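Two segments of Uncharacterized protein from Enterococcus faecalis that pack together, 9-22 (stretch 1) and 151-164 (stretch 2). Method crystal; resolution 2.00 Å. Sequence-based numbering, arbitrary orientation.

Stretch 1 9-22: LSSETLDRAHERFE
Stretch 2, residues 151-164: AIDDAVMHSGQAVY

How do the two stretches lie against each other? Both are helical, phi near -62° and psi near -41°, and run in broadly the same direction, their axes 27° apart and 8.5 Å at closest approach. The register pairs Ala 17 with Val 156, CA to CA 4.8 Å, and Leu 14 with Ile 152, CA to CA 6.1 Å. Such closeness suits alanine: Ala 17 CB points toward the partner helix and sits 3.8 Å from Val 156 CA. Together the stretches bury 593 Å².

What does Ile 152, the most covered residue, fill? Its CB points toward stretch 1 and both chi angles are m (-62°, -57°). Ile 152 CD1 lies 3.8 Å from both Leu 14 CB and Ser 10 O, while its CG2 is 4.1 Å from Thr 13 CG2. Leu 14 (t, p) carries its CD1 to 3.7 Å from Ala 155 CB. Thr 13 (m) turns its hydroxyl back on its own helix, OG1 donating to Leu 9 O at 2.8 Å, which leaves its methyl for the apolar contact.

How does Phe 21 reach the interface from a sideways CB? With chi1 at -88° and chi2 at -65°, its ring comes nearer, one face receiving Ser 159 CA in a CH-pi contact, 3.9 Å from the ring centroid. Phe 21 CZ approaches Ser 159 N to 3.5 Å, and CE1 meets Ala 162 CB at 3.8 Å.

Where is the polar link? Arg 20 (t, t, m, chi4 113°) reaches across to the partner helix, its CD 3.9 Å from Val 163 CG2. Arg 20 NH1 donates to Ser 159 OG at 3.2 Å, nearly straight at 167°. Ser 159, chi1 p, in turn donates from OG to Val 156 O at 2.6 Å, so the buried hydroxyl is satisfied both ways.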

ATOM      1  N   LEU A   9      13.314  -6.763  -3.723  1.00 27.85           N
ATOM      2  CA  LEU A   9      12.564  -6.038  -2.685  1.00 28.12           C
ATOM      3  C   LEU A   9      11.090  -5.743  -3.071  1.00 28.10           C
ATOM      4  O   LEU A   9      10.204  -5.845  -2.206  1.00 26.80           O
ATOM      5  CB  LEU A   9      13.301  -4.779  -2.194  1.00 28.18           C
ATOM      6  CG  LEU A   9      14.661  -4.932  -1.489  1.00 30.18           C
ATOM      7  CD1 LEU A   9      15.228  -3.579  -1.046  1.00 29.27           C
ATOM      8  CD2 LEU A   9      14.538  -5.858  -0.318  1.00 31.01           C
ATOM      9  N   SER A  10      10.824  -5.410  -4.337  1.00 27.73           N
ATOM     10  CA  SER A  10       9.428  -5.241  -4.827  1.00 28.14           C
ATOM     11  C   SER A  10       8.625  -6.513  -4.690  1.00 28.90           C
ATOM     12  O   SER A  10       7.441  -6.488  -4.319  1.00 28.48           O
ATOM     13  CB  SER A  10       9.395  -4.797  -6.302  1.00 28.65           C
ATOM     14  OG  SER A  10      10.064  -3.562  -6.472  1.00 29.97           O
ATOM     15  N   SER A  11       9.283  -7.638  -4.959  1.00 29.20           N
ATOM     16  CA  SER A  11       8.690  -8.953  -4.809  1.00 29.86           C
ATOM     17  C   SER A  11       8.307  -9.280  -3.345  1.00 29.51           C
ATOM     18  O   SER A  11       7.223  -9.828  -3.057  1.00 29.02           O
ATOM     19  CB  SER A  11       9.671  -9.991  -5.365  1.00 31.30           C
ATOM     20  OG  SER A  11       9.010 -11.183  -5.600  1.00 35.97           O
ATOM     21  N   GLU A  12       9.194  -8.953  -2.418  1.00 28.68           N
ATOM     22  CA  GLU A  12       8.909  -9.145  -1.008  1.00 29.21           C
ATOM     23  C   GLU A  12       7.807  -8.181  -0.537  1.00 28.18           C
ATOM     24  O   GLU A  12       6.999  -8.522   0.332  1.00 27.77           O
ATOM     25  CB  GLU A  12      10.207  -9.014  -0.204  1.00 30.11           C
ATOM     26  CG  GLU A  12      11.183 -10.131  -0.597  1.00 30.62           C
ATOM     27  CD  GLU A  12      12.540 -10.050   0.045  1.00 33.23           C
ATOM     28  OE1 GLU A  12      12.799  -9.106   0.828  1.00 39.88           O
ATOM     29  OE2 GLU A  12      13.379 -10.953  -0.261  1.00 37.44           O
ATOM     30  N   THR A  13       7.737  -7.000  -1.129  1.00 28.36           N
ATOM     31  CA  THR A  13       6.667  -6.038  -0.808  1.00 28.34           C
ATOM     32  C   THR A  13       5.274  -6.532  -1.264  1.00 28.78           C
ATOM     33  O   THR A  13       4.234  -6.350  -0.531  1.00 28.72           O
ATOM     34  CB  THR A  13       6.979  -4.634  -1.425  1.00 28.99           C
ATOM     35  OG1 THR A  13       8.265  -4.197  -0.961  1.00 30.15           O
ATOM     36  CG2 THR A  13       5.931  -3.580  -1.036  1.00 29.24           C
ATOM     37  N   LEU A  14       5.220  -7.089  -2.481  1.00 28.42           N
ATOM     38  CA  LEU A  14       4.005  -7.752  -2.956  1.00 29.05           C
ATOM     39  C   LEU A  14       3.541  -8.897  -2.032  1.00 29.45           C
ATOM     40  O   LEU A  14       2.319  -9.045  -1.763  1.00 29.75           O
ATOM     41  CB  LEU A  14       4.205  -8.224  -4.414  1.00 28.94           C
ATOM     42  CG  LEU A  14       3.003  -8.884  -5.104  1.00 29.69           C
ATOM     43  CD1 LEU A  14       1.821  -7.909  -5.202  1.00 29.95           C
ATOM     44  CD2 LEU A  14       3.376  -9.389  -6.524  1.00 28.90           C
ATOM     45  N   ASP A  15       4.487  -9.672  -1.496  1.00 29.28           N
ATOM     46  CA  ASP A  15       4.150 -10.731  -0.542  1.00 29.97           C
ATOM     47  C   ASP A  15       3.421 -10.182   0.695  1.00 29.44           C
ATOM     48  O   ASP A  15       2.492 -10.806   1.185  1.00 28.57           O
ATOM     49  CB  ASP A  15       5.405 -11.483  -0.067  1.00 31.46           C
ATOM     50  CG  ASP A  15       5.984 -12.419  -1.133  1.00 36.70           C
ATOM     51  OD1 ASP A  15       5.207 -12.861  -2.022  1.00 42.92           O
ATOM     52  OD2 ASP A  15       7.198 -12.758  -1.027  1.00 39.89           O
ATOM     53  N   ARG A  16       3.803  -9.002   1.173  1.00 28.94           N
ATOM     54  CA  ARG A  16       3.086  -8.399   2.304  1.00 28.96           C
ATOM     55  C   ARG A  16       1.650  -8.048   1.933  1.00 28.95           C
ATOM     56  O   ARG A  16       0.760  -8.253   2.755  1.00 30.13           O
ATOM     57  CB  ARG A  16       3.778  -7.147   2.876  1.00 28.94           C
ATOM     58  CG  ARG A  16       5.260  -7.268   3.181  1.00 30.76           C
ATOM     59  CD  ARG A  16       5.511  -8.288   4.273  1.00 31.80           C
ATOM     60  NE  ARG A  16       6.887  -8.132   4.683  1.00 33.90           N
ATOM     61  CZ  ARG A  16       7.308  -7.301   5.636  1.00 34.09           C
ATOM     62  NH1 ARG A  16       6.449  -6.590   6.355  1.00 32.72           N
ATOM     63  NH2 ARG A  16       8.598  -7.215   5.874  1.00 29.86           N
ATOM     64  N   ALA A  17       1.413  -7.525   0.733  1.00 28.10           N
ATOM     65  CA  ALA A  17       0.036  -7.262   0.246  1.00 28.67           C
ATOM     66  C   ALA A  17      -0.776  -8.577   0.227  1.00 28.80           C
ATOM     67  O   ALA A  17      -1.917  -8.657   0.734  1.00 27.98           O
ATOM     68  CB  ALA A  17       0.051  -6.649  -1.139  1.00 28.18           C
ATOM     69  N   HIS A  18      -0.159  -9.613  -0.326  1.00 27.98           N
ATOM     70  CA  HIS A  18      -0.790 -10.917  -0.460  1.00 28.95           C
ATOM     71  C   HIS A  18      -1.211 -11.459   0.901  1.00 28.79           C
ATOM     72  O   HIS A  18      -2.372 -11.864   1.103  1.00 29.14           O
ATOM     73  CB  HIS A  18       0.203 -11.860  -1.151  1.00 29.50           C
ATOM     74  CG  HIS A  18      -0.380 -13.168  -1.589  1.00 29.73           C
ATOM     75  ND1 HIS A  18       0.405 -14.184  -2.088  1.00 30.06           N
ATOM     76  CD2 HIS A  18      -1.655 -13.620  -1.632  1.00 30.18           C
ATOM     77  CE1 HIS A  18      -0.365 -15.216  -2.403  1.00 31.05           C
ATOM     78  NE2 HIS A  18      -1.620 -14.897  -2.144  1.00 29.33           N
ATOM     79  N   GLU A  19      -0.265 -11.465   1.832  1.00 29.78           N
ATOM     80  CA  GLU A  19      -0.502 -11.879   3.227  1.00 31.08           C
ATOM     81  C   GLU A  19      -1.600 -11.056   3.918  1.00 29.84           C
ATOM     82  O   GLU A  19      -2.458 -11.601   4.635  1.00 28.44           O
ATOM     83  CB  GLU A  19       0.839 -11.822   4.029  1.00 31.06           C
ATOM     84  CG  GLU A  19       1.832 -12.849   3.490  1.00 36.38           C
ATOM     85  CD  GLU A  19       3.334 -12.669   3.871  1.00 39.74           C
ATOM     86  OE1 GLU A  19       3.752 -11.606   4.417  1.00 48.52           O
ATOM     87  OE2 GLU A  19       4.118 -13.650   3.616  1.00 49.95           O
ATOM     88  N   ARG A  20      -1.600  -9.747   3.708  1.00 28.95           N
ATOM     89  CA  ARG A  20      -2.632  -8.909   4.325  1.00 29.17           C
ATOM     90  C   ARG A  20      -4.054  -9.239   3.818  1.00 28.57           C
ATOM     91  O   ARG A  20      -4.967  -9.323   4.595  1.00 28.48           O
ATOM     92  CB  ARG A  20      -2.331  -7.440   4.080  1.00 29.45           C
ATOM     93  CG  ARG A  20      -3.350  -6.448   4.657  1.00 28.89           C
ATOM     94  CD  ARG A  20      -2.843  -5.026   4.590  1.00 29.02           C
ATOM     95  NE  ARG A  20      -1.653  -4.862   5.417  1.00 27.61           N
ATOM     96  CZ  ARG A  20      -0.419  -4.608   4.967  1.00 29.12           C
ATOM     97  NH1 ARG A  20      -0.166  -4.433   3.682  1.00 28.98           N
ATOM     98  NH2 ARG A  20       0.555  -4.483   5.823  1.00 31.39           N
ATOM     99  N   PHE A  21      -4.218  -9.412   2.511  1.00 27.57           N
ATOM    100  CA  PHE A  21      -5.507  -9.805   1.949  1.00 28.69           C
ATOM    101  C   PHE A  21      -5.981 -11.158   2.559  1.00 28.42           C
ATOM    102  O   PHE A  21      -7.144 -11.295   2.949  1.00 29.68           O
ATOM    103  CB  PHE A  21      -5.397  -9.934   0.429  1.00 28.52           C
ATOM    104  CG  PHE A  21      -5.649  -8.664  -0.340  1.00 29.81           C
ATOM    105  CD1 PHE A  21      -6.892  -8.067  -0.325  1.00 29.83           C
ATOM    106  CD2 PHE A  21      -4.687  -8.133  -1.166  1.00 28.71           C
ATOM    107  CE1 PHE A  21      -7.138  -6.896  -1.052  1.00 31.00           C
ATOM    108  CE2 PHE A  21      -4.946  -7.000  -1.877  1.00 30.64           C
ATOM    109  CZ  PHE A  21      -6.191  -6.389  -1.809  1.00 29.27           C
ATOM    110  N   GLU A  22      -5.091 -12.148   2.624  1.00 28.07           N
ATOM    111  CA  GLU A  22      -5.452 -13.430   3.219  1.00 30.12           C
ATOM    112  C   GLU A  22      -5.832 -13.335   4.722  1.00 29.74           C
ATOM    113  O   GLU A  22      -6.782 -13.975   5.139  1.00 30.13           O
ATOM    114  CB  GLU A  22      -4.343 -14.470   3.002  1.00 29.99           C
ATOM    115  CG  GLU A  22      -4.163 -14.956   1.564  1.00 34.14           C
ATOM    116  CD  GLU A  22      -5.451 -15.475   0.851  1.00 40.66           C
ATOM    117  OE1 GLU A  22      -6.291 -16.160   1.467  1.00 43.32           O
ATOM    118  OE2 GLU A  22      -5.604 -15.178  -0.351  1.00 46.01           O
ATOM    119  N   ALA A 151       1.989  -1.384 -10.523  1.00 31.99           N
ATOM    120  CA  ALA A 151       1.336  -2.659 -10.176  1.00 31.79           C
ATOM    121  C   ALA A 151       1.562  -3.057  -8.726  1.00 32.31           C
ATOM    122  O   ALA A 151       0.615  -3.463  -8.045  1.00 32.39           O
ATOM    123  CB  ALA A 151       1.726  -3.742 -11.104  1.00 32.91           C
ATOM    124  N   ILE A 152       2.773  -2.875  -8.214  1.00 32.42           N
ATOM    125  CA  ILE A 152       3.061  -3.177  -6.811  1.00 32.26           C
ATOM    126  C   ILE A 152       2.331  -2.182  -5.898  1.00 32.02           C
ATOM    127  O   ILE A 152       1.702  -2.588  -4.916  1.00 30.55           O
ATOM    128  CB  ILE A 152       4.581  -3.103  -6.487  1.00 32.56           C
ATOM    129  CG1 ILE A 152       5.396  -4.140  -7.282  1.00 34.29           C
ATOM    130  CG2 ILE A 152       4.844  -3.286  -4.996  1.00 32.35           C
ATOM    131  CD1 ILE A 152       4.962  -5.576  -7.093  1.00 34.61           C
ATOM    132  N   ASP A 153       2.384  -0.887  -6.237  1.00 32.29           N
ATOM    133  CA  ASP A 153       1.673   0.177  -5.470  1.00 31.62           C
ATOM    134  C   ASP A 153       0.157  -0.102  -5.321  1.00 32.00           C
ATOM    135  O   ASP A 153      -0.421   0.036  -4.242  1.00 29.24           O
ATOM    136  CB  ASP A 153       1.946   1.547  -6.130  1.00 32.31           C
ATOM    137  CG  ASP A 153       1.067   2.670  -5.605  1.00 33.13           C
ATOM    138  OD1 ASP A 153       1.195   2.974  -4.405  1.00 32.70           O
ATOM    139  OD2 ASP A 153       0.256   3.262  -6.398  1.00 33.19           O
ATOM    140  N   ASP A 154      -0.462  -0.475  -6.430  1.00 32.34           N
ATOM    141  CA  ASP A 154      -1.874  -0.787  -6.502  1.00 32.69           C
ATOM    142  C   ASP A 154      -2.235  -1.930  -5.574  1.00 31.76           C
ATOM    143  O   ASP A 154      -3.202  -1.809  -4.826  1.00 30.62           O
ATOM    144  CB  ASP A 154      -2.257  -1.184  -7.944  1.00 33.66           C
ATOM    145  CG  ASP A 154      -3.707  -1.689  -8.062  1.00 38.06           C
ATOM    146  OD1 ASP A 154      -4.542  -0.860  -8.457  1.00 46.07           O
ATOM    147  OD2 ASP A 154      -4.005  -2.903  -7.755  1.00 48.08           O
ATOM    148  N   ALA A 155      -1.479  -3.031  -5.647  1.00 29.78           N
ATOM    149  CA  ALA A 155      -1.756  -4.185  -4.807  1.00 29.57           C
ATOM    150  C   ALA A 155      -1.617  -3.818  -3.336  1.00 29.48           C
ATOM    151  O   ALA A 155      -2.528  -4.139  -2.537  1.00 28.68           O
ATOM    152  CB  ALA A 155      -0.871  -5.403  -5.157  1.00 28.72           C
ATOM    153  N   VAL A 156      -0.516  -3.155  -2.965  1.00 28.76           N
ATOM    154  CA  VAL A 156      -0.283  -2.869  -1.547  1.00 28.87           C
ATOM    155  C   VAL A 156      -1.341  -1.904  -1.034  1.00 28.20           C
ATOM    156  O   VAL A 156      -1.930  -2.099   0.027  1.00 28.83           O
ATOM    157  CB  VAL A 156       1.146  -2.386  -1.270  1.00 28.77           C
ATOM    158  CG1 VAL A 156       1.358  -2.020   0.209  1.00 26.68           C
ATOM    159  CG2 VAL A 156       2.163  -3.469  -1.679  1.00 32.04           C
HETATM  160  N   MSE A 157      -1.585  -0.843  -1.784  1.00 27.87           N
HETATM  161  CA  MSE A 157      -2.547   0.147  -1.345  1.00 29.22           C
HETATM  162  C   MSE A 157      -3.982  -0.440  -1.197  1.00 27.95           C
HETATM  163  O   MSE A 157      -4.710  -0.110  -0.258  1.00 25.76           O
HETATM  164  CB  MSE A 157      -2.491   1.304  -2.349  1.00 30.90           C
HETATM  165  CG  MSE A 157      -3.560   2.211  -2.227  1.00 37.82           C
HETATM  166 SE   MSE A 157      -5.146   1.859  -3.366  0.80 42.77          SE
HETATM  167  CE  MSE A 157      -5.251   3.755  -3.648  1.00 34.48           C
ATOM    168  N   HIS A 158      -4.393  -1.286  -2.134  1.00 27.31           N
ATOM    169  CA  HIS A 158      -5.678  -1.994  -1.997  1.00 28.18           C
ATOM    170  C   HIS A 158      -5.773  -2.930  -0.803  1.00 26.91           C
ATOM    171  O   HIS A 158      -6.849  -3.071  -0.233  1.00 26.30           O
ATOM    172  CB  HIS A 158      -6.095  -2.710  -3.312  1.00 27.90           C
ATOM    173  CG  HIS A 158      -6.586  -1.752  -4.347  1.00 28.33           C
ATOM    174  ND1 HIS A 158      -5.884  -1.490  -5.502  1.00 32.73           N
ATOM    175  CD2 HIS A 158      -7.626  -0.880  -4.332  1.00 31.38           C
ATOM    176  CE1 HIS A 158      -6.525  -0.557  -6.199  1.00 33.63           C
ATOM    177  NE2 HIS A 158      -7.579  -0.162  -5.508  1.00 30.08           N
ATOM    178  N   SER A 159      -4.655  -3.519  -0.407  1.00 27.32           N
ATOM    179  CA  SER A 159      -4.625  -4.401   0.783  1.00 26.93           C
ATOM    180  C   SER A 159      -4.915  -3.583   2.053  1.00 27.42           C
ATOM    181  O   SER A 159      -5.655  -4.027   2.932  1.00 27.85           O
ATOM    182  CB  SER A 159      -3.305  -5.200   0.841  1.00 27.22           C
ATOM    183  OG  SER A 159      -2.197  -4.413   1.252  1.00 26.67           O
ATOM    184  N   GLY A 160      -4.421  -2.335   2.107  1.00 27.51           N
ATOM    185  CA  GLY A 160      -4.762  -1.419   3.174  1.00 27.04           C
ATOM    186  C   GLY A 160      -6.224  -1.072   3.183  1.00 27.06           C
ATOM    187  O   GLY A 160      -6.856  -1.046   4.246  1.00 26.34           O
ATOM    188  N   GLN A 161      -6.777  -0.796   2.002  1.00 26.20           N
ATOM    189  CA  GLN A 161      -8.224  -0.488   1.929  1.00 26.35           C
ATOM    190  C   GLN A 161      -9.062  -1.666   2.399  1.00 25.50           C
ATOM    191  O   GLN A 161     -10.098  -1.493   3.027  1.00 25.11           O
ATOM    192  CB  GLN A 161      -8.595  -0.047   0.488  1.00 27.24           C
ATOM    193  CG  GLN A 161      -8.042   1.315   0.127  1.00 26.06           C
ATOM    194  CD  GLN A 161      -8.258   1.725  -1.332  1.00 26.94           C
ATOM    195  OE1 GLN A 161      -8.667   0.903  -2.155  1.00 28.14           O
ATOM    196  NE2 GLN A 161      -8.015   3.013  -1.641  1.00 22.15           N
ATOM    197  N   ALA A 162      -8.633  -2.882   2.095  1.00 25.77           N
ATOM    198  CA  ALA A 162      -9.389  -4.095   2.527  1.00 25.49           C
ATOM    199  C   ALA A 162      -9.533  -4.196   4.033  1.00 24.56           C
ATOM    200  O   ALA A 162     -10.569  -4.627   4.530  1.00 24.93           O
ATOM    201  CB  ALA A 162      -8.740  -5.366   1.979  1.00 24.87           C
ATOM    202  N   VAL A 163      -8.498  -3.792   4.762  1.00 24.45           N
ATOM    203  CA  VAL A 163      -8.564  -3.731   6.231  1.00 23.46           C
ATOM    204  C   VAL A 163      -9.668  -2.806   6.720  1.00 23.34           C
ATOM    205  O   VAL A 163     -10.422  -3.147   7.633  1.00 22.05           O
ATOM    206  CB  VAL A 163      -7.236  -3.261   6.797  1.00 24.35           C
ATOM    207  CG1 VAL A 163      -7.353  -2.993   8.287  1.00 22.36           C
ATOM    208  CG2 VAL A 163      -6.130  -4.297   6.485  1.00 22.97           C
ATOM    209  N   TYR A 164      -9.769  -1.637   6.089  1.00 23.66           N
ATOM    210  CA  TYR A 164     -10.803  -0.652   6.415  1.00 23.17           C
ATOM    211  C   TYR A 164     -12.213  -1.144   6.094  1.00 23.90           C
ATOM    212  O   TYR A 164     -13.113  -0.996   6.904  1.00 22.86           O
ATOM    213  CB  TYR A 164     -10.440   0.720   5.777  1.00 23.56           C
ATOM    214  CG  TYR A 164      -9.609   1.616   6.691  1.00 23.55           C
ATOM    215  CD1 TYR A 164      -8.832   1.093   7.713  1.00 26.73           C
ATOM    216  CD2 TYR A 164      -9.608   2.987   6.545  1.00 24.21           C
ATOM    217  CE1 TYR A 164      -8.103   1.912   8.582  1.00 23.96           C
ATOM    218  CE2 TYR A 164      -8.898   3.796   7.405  1.00 21.79           C
ATOM    219  CZ  TYR A 164      -8.137   3.243   8.421  1.00 22.35           C
ATOM    220  OH  TYR A 164      -7.412   4.046   9.287  1.00 24.49           O
TER